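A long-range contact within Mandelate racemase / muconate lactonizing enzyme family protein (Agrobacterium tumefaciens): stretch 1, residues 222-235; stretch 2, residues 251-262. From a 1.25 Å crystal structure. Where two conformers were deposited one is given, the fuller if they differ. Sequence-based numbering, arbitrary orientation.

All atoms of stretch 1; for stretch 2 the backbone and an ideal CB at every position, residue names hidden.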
# COMPACT_ATOMS: atom_id res chain seq x y z
N GLN A 222 6.67 22.10 14.05
CA GLN A 222 5.83 20.92 13.99
C GLN A 222 5.13 20.84 12.63
O GLN A 222 5.20 21.78 11.84
CB GLN A 222 4.83 20.91 15.15
CG GLN A 222 5.50 20.92 16.52
CD GLN A 222 6.36 19.70 16.73
OE1 GLN A 222 5.88 18.57 16.65
NE2 GLN A 222 7.65 19.90 16.97
N LEU A 223 4.46 19.72 12.35
CA LEU A 223 3.97 19.45 11.00
C LEU A 223 2.92 20.43 10.50
O LEU A 223 3.00 20.90 9.37
CB LEU A 223 3.43 18.02 10.89
CG LEU A 223 2.86 17.66 9.52
CD1 LEU A 223 3.94 17.67 8.45
CD2 LEU A 223 2.18 16.30 9.57
N LEU A 224 1.93 20.72 11.33
CA LEU A 224 0.84 21.58 10.87
C LEU A 224 1.28 23.02 10.53
O LEU A 224 0.99 23.50 9.44
CB LEU A 224 -0.36 21.55 11.82
CG LEU A 224 -0.96 20.17 12.07
CD1 LEU A 224 -2.17 20.31 12.97
CD2 LEU A 224 -1.34 19.46 10.77
N PRO A 225 1.99 23.71 11.44
CA PRO A 225 2.44 25.04 11.03
C PRO A 225 3.47 24.98 9.89
O PRO A 225 3.52 25.91 9.08
CB PRO A 225 3.04 25.63 12.31
CG PRO A 225 3.39 24.44 13.15
CD PRO A 225 2.30 23.45 12.86
N ALA A 226 4.27 23.92 9.81
CA ALA A 226 5.18 23.77 8.67
C ALA A 226 4.40 23.76 7.35
O ALA A 226 4.78 24.43 6.38
CB ALA A 226 6.02 22.52 8.82
N MET A 227 3.30 23.01 7.30
CA MET A 227 2.49 22.95 6.08
C MET A 227 1.80 24.28 5.80
O MET A 227 1.69 24.70 4.65
CB MET A 227 1.48 21.80 6.13
CG MET A 227 2.11 20.41 6.05
SD MET A 227 0.94 19.06 5.82
CE MET A 227 0.02 19.12 7.37
N GLN A 228 1.35 24.96 6.85
CA GLN A 228 0.74 26.28 6.71
C GLN A 228 1.71 27.28 6.08
O GLN A 228 1.37 28.02 5.16
CB GLN A 228 0.30 26.76 8.10
CG GLN A 228 -0.36 28.12 8.13
CD GLN A 228 -0.66 28.56 9.55
OE1 GLN A 228 -0.45 27.81 10.50
NE2 GLN A 228 -1.15 29.78 9.70
N ILE A 229 2.94 27.28 6.60
CA ILE A 229 3.99 28.15 6.07
C ILE A 229 4.34 27.80 4.63
O ILE A 229 4.49 28.69 3.78
CB ILE A 229 5.25 28.10 6.97
CG1 ILE A 229 4.96 28.70 8.35
CG2 ILE A 229 6.43 28.80 6.29
CD1 ILE A 229 6.02 28.38 9.39
N ALA A 230 4.47 26.50 4.35
CA ALA A 230 4.80 26.03 3.01
C ALA A 230 3.80 26.57 2.00
O ALA A 230 4.18 27.11 0.95
CB ALA A 230 4.85 24.52 2.96
N LYS A 231 2.51 26.41 2.29
CA LYS A 231 1.47 26.90 1.39
C LYS A 231 1.57 28.41 1.18
O LYS A 231 1.44 28.91 0.06
CB LYS A 231 0.08 26.52 1.90
CG LYS A 231 -0.18 25.03 1.91
CD LYS A 231 -1.65 24.69 2.12
CE LYS A 231 -2.15 25.18 3.46
NZ LYS A 231 -3.64 25.03 3.58
N ALA A 232 1.83 29.13 2.26
CA ALA A 232 1.92 30.59 2.20
C ALA A 232 3.10 31.07 1.35
O ALA A 232 3.10 32.21 0.87
CB ALA A 232 2.00 31.18 3.60
N LEU A 233 4.10 30.22 1.17
CA LEU A 233 5.27 30.60 0.39
C LEU A 233 5.07 30.46 -1.12
O LEU A 233 5.92 30.90 -1.89
CB LEU A 233 6.50 29.79 0.82
CG LEU A 233 7.12 30.27 2.13
CD1 LEU A 233 8.00 29.21 2.75
CD2 LEU A 233 7.91 31.55 1.89
N THR A 234 3.96 29.86 -1.52
CA THR A 234 3.68 29.60 -2.94
C THR A 234 3.93 30.78 -3.89
O THR A 234 4.56 30.60 -4.93
CB THR A 234 2.26 29.03 -3.14
OG1 THR A 234 2.11 27.83 -2.36
CG2 THR A 234 2.00 28.70 -4.60
N PRO A 235 3.46 32.00 -3.54
CA PRO A 235 3.61 33.10 -4.52
C PRO A 235 5.05 33.52 -4.78
O PRO A 235 5.29 34.28 -5.71
CB PRO A 235 2.86 34.27 -3.86
CG PRO A 235 1.95 33.65 -2.87
CD PRO A 235 2.66 32.42 -2.38
N UNK A 251 8.60 9.57 7.95
CA UNK A 251 7.33 9.36 7.27
C UNK A 251 6.43 10.61 7.30
O UNK A 251 5.60 10.80 6.41
CB UNK A 251 6.60 8.18 7.91
N UNK A 252 6.61 11.48 8.30
CA UNK A 252 5.87 12.74 8.33
C UNK A 252 6.10 13.61 7.09
O UNK A 252 5.25 14.45 6.75
CB UNK A 252 6.26 13.53 9.58
N UNK A 253 7.23 13.43 6.42
CA UNK A 253 7.55 14.25 5.25
C UNK A 253 6.58 14.02 4.09
O UNK A 253 6.41 14.90 3.25
CB UNK A 253 8.98 13.96 4.79
N UNK A 254 5.91 12.88 4.04
CA UNK A 254 5.00 12.63 2.92
C UNK A 254 3.84 13.63 2.90
O UNK A 254 3.42 14.11 1.85
CB UNK A 254 4.46 11.20 2.99
N UNK A 255 3.35 13.97 4.08
CA UNK A 255 2.27 14.94 4.14
C UNK A 255 2.75 16.34 3.80
O UNK A 255 2.02 17.11 3.17
CB UNK A 255 1.63 14.93 5.53
N UNK A 256 3.97 16.66 4.22
CA UNK A 256 4.53 17.96 3.90
C UNK A 256 4.70 18.09 2.39
O UNK A 256 4.33 19.11 1.80
CB UNK A 256 5.87 18.17 4.62
N UNK A 257 5.25 17.07 1.75
CA UNK A 257 5.49 17.11 0.31
C UNK A 257 4.18 17.23 -0.47
O UNK A 257 4.17 17.76 -1.59
CB UNK A 257 6.25 15.86 -0.13
N UNK A 258 3.08 16.76 0.12
CA UNK A 258 1.77 16.81 -0.53
C UNK A 258 1.27 18.24 -0.72
O UNK A 258 0.45 18.50 -1.61
CB UNK A 258 0.75 16.01 0.29
N UNK A 259 1.73 19.17 0.11
CA UNK A 259 1.27 20.55 0.01
C UNK A 259 2.37 21.56 -0.32
O UNK A 259 2.07 22.70 -0.64
CB UNK A 259 0.60 20.95 1.33
N UNK A 260 3.63 21.16 -0.24
CA UNK A 260 4.72 22.13 -0.42
C UNK A 260 4.91 22.52 -1.88
O UNK A 260 4.97 21.67 -2.75
CB UNK A 260 6.03 21.56 0.13
N UNK A 261 5.03 23.83 -2.14
CA UNK A 261 5.27 24.30 -3.51
C UNK A 261 6.73 24.17 -3.94
O UNK A 261 7.05 24.46 -5.09
CB UNK A 261 4.83 25.76 -3.64
N UNK A 262 7.59 23.75 -3.01
CA UNK A 262 9.01 23.57 -3.31
C UNK A 262 9.44 22.21 -2.79
O UNK A 262 8.87 21.72 -1.80
CB UNK A 262 9.86 24.68 -2.69

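The helix 223-232 of stretch 1 runs nearly parallel to the helix 253-259, at 20°, with the axes 9.4 Å apart at closest approach. No hydrogen bond links the stretches directly; most of the contacts are apolar.

Position 251 is out of reach of stretch 1, which sets no preference. It is Ser251.

At 252 the CA-to-CB bond points toward stretch 1, and the ideal CB lies 4.9 Å from Leu223 CD1. A small or medium side chain would suit. The residue is Ser252; its carbonyl O is 3.9 Å from Leu223 CD1, and its OG is hydrogen-bonded elsewhere in the structure.

Position 253 points away and 254 is out of reach, so many residues would do. They are Leu253 and Thr254.

Position 255 points toward stretch 1. Its ideal CB is 4.2 Å from Met227 SD and 4.3 Å from Leu223 CD2. An apolar residue would suit, as would a long chain with an aliphatic stem. Arg255 is deposited. Its guanidinium lays one face against Leu223 CD2, with NH1 4.1 Å from that atom, while NH1 and NH2 are hydrogen-bonded elsewhere.

Position 256 points sideways, near Leu223 and Met227. Farther along, Ala226 and Ala230 have only methyl side chains, leaving room for a large, flat group. Leucine, methionine or an aromatic residue is plausible. Tyr256, with chi1 t, sits as a knob among Leu223, Ala226, Met227 and Ala230. Its CE1 is 3.9 Å from Ala226 CB, and its CZ is 3.8 Å from Ala230 CB. The hydroxyl adds a polar link: one water lies 2.7 Å from Tyr256 OH and donates to Ala226 O at 2.8 Å.

Position 257 points away and 258 sideways, both without a close neighbour in stretch 1. Small or polar residues would serve. They are Ala257 and Ala258.

Position 259 points toward Lys231 and Met227; its ideal CB is 4.2 Å from Lys231 CG. A compact apolar residue or an acid is conceivable. Val259 is deposited, and its CG2 packs 3.7 Å from Met227 CG.

At 260 phi/psi is -75/133, so the chain has left the helix. CA-to-CB points sideways, and the ideal CB is 4.3 Å from Ala230 CB; a small residue would suit, and others are not excluded. Ser260 turns its OG to its own stretch, donating to Ala262 O at 2.7 Å.

Position 261 points toward Thr234 OG1, 3.7 Å from the ideal CB. Phi of -80° admits proline among other compact residues. Pro261 brings CD to 3.1 Å from Ala230 O and CG to 3.5 Å from Thr234 OG1. That hydroxyl already donates to Lys231 O at 2.7 Å.

Position 262 points sideways without contact. It is Ala262.

Stretch 2 (251-262) SSLTRYAAVSPA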
# COMPACT_ATOMS: atom_id res chain seq x y z
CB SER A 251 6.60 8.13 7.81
OG SER A 251 6.25 8.31 9.16
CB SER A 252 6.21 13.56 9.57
OG SER A 252 5.66 12.98 10.74
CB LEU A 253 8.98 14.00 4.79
CG LEU A 253 10.05 14.41 5.79
CD1 LEU A 253 11.41 14.02 5.26
CD2 LEU A 253 10.00 15.90 6.05
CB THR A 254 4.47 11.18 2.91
OG1 THR A 254 3.60 10.97 4.03
CG2 THR A 254 5.63 10.21 2.98
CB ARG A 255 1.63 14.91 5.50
CG ARG A 255 0.94 13.59 5.72
CD ARG A 255 0.27 13.56 7.03
NE ARG A 255 -0.75 14.60 7.14
CZ ARG A 255 -1.45 14.77 8.25
NH1 ARG A 255 -1.22 13.98 9.29
NH2 ARG A 255 -2.37 15.73 8.33
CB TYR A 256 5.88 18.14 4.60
CG TYR A 256 6.46 19.51 4.38
CD1 TYR A 256 6.13 20.57 5.21
CD2 TYR A 256 7.32 19.75 3.31
CE1 TYR A 256 6.65 21.84 4.99
CE2 TYR A 256 7.84 21.02 3.09
CZ TYR A 256 7.51 22.06 3.93
OH TYR A 256 8.02 23.31 3.71
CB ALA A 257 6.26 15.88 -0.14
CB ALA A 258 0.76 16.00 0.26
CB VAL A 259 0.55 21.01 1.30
CG1 VAL A 259 -0.62 20.10 1.62
CG2 VAL A 259 1.52 21.06 2.47
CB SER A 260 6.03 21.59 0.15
OG SER A 260 7.05 22.57 0.03
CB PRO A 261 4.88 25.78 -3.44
CG PRO A 261 5.23 26.17 -2.04
CD PRO A 261 4.83 24.95 -1.21
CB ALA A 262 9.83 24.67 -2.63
O HOH W 1 7.43 25.00 5.71
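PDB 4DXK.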